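Local coordinates for OBCA, Oxalate Biosynthetic Component A (Burkholderia glumae, PDB 4NNB), which is a bacterial protein in which an N-terminal domain is joined to a TIM-barrel-type part that holds a magnesium ion, at residues Ala128-Leu133 with Ile164-Lys169. Numbering follows the deposited sequence.
Sequences ARRIVL and IEAIEK
Arg130 and Ile131 reach from one helix to Ala166 and Ile167 on another, over a considerable distance: the nearest CA atoms, Arg130 CA and Ala166 CA, are still 10.4 Å apart, and at that separation the meeting falls to side chains alone. Residues 128-133 sit inside helix 125-137 and residues 164-169 inside helix 161-170. Each segment keeps its own helical bonding, as in Val132 N to Ala128 O, 2.8 Å. Two touches make the contact. In the first, two isoleucine side chains cross at a slant, Ile131 CD1 resting against both the end and the flank of its partner, 3.8 Å from Ile167 CD1 and 4.0 Å from Ile167 CG1. In both residues CG1 is anti to the carbonyl carbon (chi1 -63° in Ile131), and CD1 is in turn anti to CA (chi2 171° in Ile131 and 173° in Ile167), which extends each chain and brings the terminal methyls together. Ile131 starts out pointing at the other helix, whereas Ile167 leaves its backbone to one side and only its end closes in. Arg130 makes the second touch: its long chain runs out with a bend at chi3 until NH1 comes within 4.2 Å of Ala166 CB, the guanidinium standing obliquely to that methyl. Ile131 also packs on Leu120 and Leu123, and Ile167 on Leu174 and Met178 of helix 172-180. Arg129, on another side of its helix, is instead tied to Glu414 by a salt bridge. With just 99 Å² buried in total and no polar bond between the segments, the chemistry is that of a thin van der Waals contact within the N-terminal domain, oily at the isoleucines and edged by an exposed arginine.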
loop_
_atom_site.group_PDB
_atom_site.type_symbol
_atom_site.label_atom_id
_atom_site.label_comp_id
_atom_site.label_asym_id
_atom_site.label_seq_id
_atom_site.Cartn_x
_atom_site.Cartn_y
_atom_site.Cartn_z
ATOM N N ALA A 128 -7.830 -18.688 11.118
ATOM C CA ALA A 128 -7.126 -19.121 9.915
ATOM C C ALA A 128 -6.549 -17.931 9.123
ATOM O O ALA A 128 -5.403 -17.986 8.678
ATOM C CB ALA A 128 -8.035 -19.975 9.035
ATOM N N ARG A 129 -7.333 -16.862 8.963
ATOM C CA ARG A 129 -6.866 -15.663 8.256
ATOM C C ARG A 129 -5.653 -15.060 8.950
ATOM O O ARG A 129 -4.700 -14.657 8.295
ATOM C CB ARG A 129 -7.963 -14.591 8.162
ATOM C CG ARG A 129 -9.090 -14.901 7.211
ATOM C CD ARG A 129 -10.027 -13.696 6.984
ATOM N NE ARG A 129 -11.304 -14.143 6.431
ATOM C CZ ARG A 129 -12.481 -14.036 7.048
ATOM N NH1 ARG A 129 -12.573 -13.462 8.245
ATOM N NH2 ARG A 129 -13.573 -14.496 6.455
ATOM N N ARG A 130 -5.700 -14.990 10.277
ATOM C CA ARG A 130 -4.585 -14.461 11.051
ATOM C C ARG A 130 -3.300 -15.224 10.768
ATOM O O ARG A 130 -2.239 -14.622 10.573
ATOM C CB ARG A 130 -4.878 -14.544 12.553
ATOM C CG ARG A 130 -5.490 -13.294 13.161
ATOM C CD ARG A 130 -5.804 -13.522 14.640
ATOM N NE ARG A 130 -4.689 -13.172 15.519
ATOM C CZ ARG A 130 -4.671 -13.401 16.829
ATOM N NH1 ARG A 130 -5.706 -13.996 17.413
ATOM N NH2 ARG A 130 -3.619 -13.038 17.558
ATOM N N ILE A 131 -3.396 -16.552 10.769
ATOM C CA ILE A 131 -2.229 -17.401 10.544
ATOM C C ILE A 131 -1.744 -17.260 9.106
ATOM O O ILE A 131 -0.541 -17.084 8.862
ATOM C CB ILE A 131 -2.539 -18.882 10.838
ATOM C CG1 ILE A 131 -2.899 -19.054 12.315
ATOM C CG2 ILE A 131 -1.349 -19.752 10.494
ATOM C CD1 ILE A 131 -3.421 -20.425 12.665
ATOM N N VAL A 132 -2.674 -17.351 8.158
ATOM C CA VAL A 132 -2.320 -17.226 6.751
ATOM C C VAL A 132 -1.655 -15.862 6.456
ATOM O O VAL A 132 -0.628 -15.804 5.782
ATOM C CB VAL A 132 -3.526 -17.491 5.816
ATOM C CG1 VAL A 132 -3.152 -17.187 4.372
ATOM C CG2 VAL A 132 -3.976 -18.953 5.922
ATOM N N LEU A 133 -2.217 -14.783 6.987
ATOM C CA LEU A 133 -1.630 -13.459 6.777
ATOM C C LEU A 133 -0.247 -13.351 7.428
ATOM O O LEU A 133 0.681 -12.794 6.844
ATOM C CB LEU A 133 -2.578 -12.354 7.270
ATOM C CG LEU A 133 -3.840 -12.202 6.405
ATOM C CD1 LEU A 133 -4.936 -11.454 7.163
ATOM C CD2 LEU A 133 -3.544 -11.509 5.047
ATOM N N ILE A 164 -0.809 -18.137 19.541
ATOM C CA ILE A 164 -0.615 -19.509 19.996
ATOM C C ILE A 164 -1.707 -19.908 20.984
ATOM O O ILE A 164 -2.222 -21.033 20.947
ATOM C CB ILE A 164 0.775 -19.695 20.619
ATOM C CG1 ILE A 164 1.852 -19.493 19.551
ATOM C CG2 ILE A 164 0.906 -21.070 21.244
ATOM C CD1 ILE A 164 1.607 -20.322 18.280
ATOM N N GLU A 165 -2.058 -18.973 21.861
ATOM C CA GLU A 165 -3.132 -19.181 22.824
ATOM C C GLU A 165 -4.470 -19.407 22.128
ATOM O O GLU A 165 -5.243 -20.272 22.531
ATOM C CB GLU A 165 -3.198 -18.012 23.817
ATOM C CG GLU A 165 -2.053 -18.049 24.823
ATOM C CD GLU A 165 -1.776 -16.714 25.483
ATOM O OE1 GLU A 165 -2.493 -15.725 25.201
ATOM O OE2 GLU A 165 -0.821 -16.659 26.284
ATOM N N ALA A 166 -4.732 -18.657 21.062
ATOM C CA ALA A 166 -5.986 -18.829 20.332
ATOM C C ALA A 166 -6.042 -20.180 19.610
ATOM O O ALA A 166 -7.100 -20.812 19.537
ATOM C CB ALA A 166 -6.218 -17.680 19.367
ATOM N N ILE A 167 -4.905 -20.621 19.081
ATOM C CA ILE A 167 -4.821 -21.934 18.448
ATOM C C ILE A 167 -5.069 -23.024 19.501
ATOM O O ILE A 167 -5.822 -23.975 19.280
ATOM C CB ILE A 167 -3.426 -22.153 17.802
ATOM C CG1 ILE A 167 -3.211 -21.197 16.623
ATOM C CG2 ILE A 167 -3.235 -23.622 17.380
ATOM C CD1 ILE A 167 -1.797 -21.243 16.057
ATOM N N GLU A 168 -4.412 -22.873 20.646
ATOM C CA GLU A 168 -4.550 -23.812 21.746
ATOM C C GLU A 168 -6.006 -23.943 22.187
ATOM O O GLU A 168 -6.469 -25.040 22.475
ATOM C CB GLU A 168 -3.679 -23.376 22.919
ATOM C CG GLU A 168 -3.695 -24.345 24.082
ATOM C CD GLU A 168 -2.349 -24.440 24.769
ATOM O OE1 GLU A 168 -1.616 -23.426 24.798
ATOM O OE2 GLU A 168 -2.019 -25.532 25.270
ATOM N N LYS A 169 -6.731 -22.828 22.216
ATOM C CA LYS A 169 -8.155 -22.880 22.549
ATOM C C LYS A 169 -9.031 -23.558 21.482
ATOM O O LYS A 169 -9.888 -24.379 21.812
ATOM C CB LYS A 169 -8.692 -21.483 22.875
ATOM C CG LYS A 169 -8.405 -21.005 24.299
ATOM C CD LYS A 169 -9.071 -21.897 25.363
ATOM C CE LYS A 169 -8.078 -22.868 26.009
ATOM N NZ LYS A 169 -8.755 -24.056 26.613
#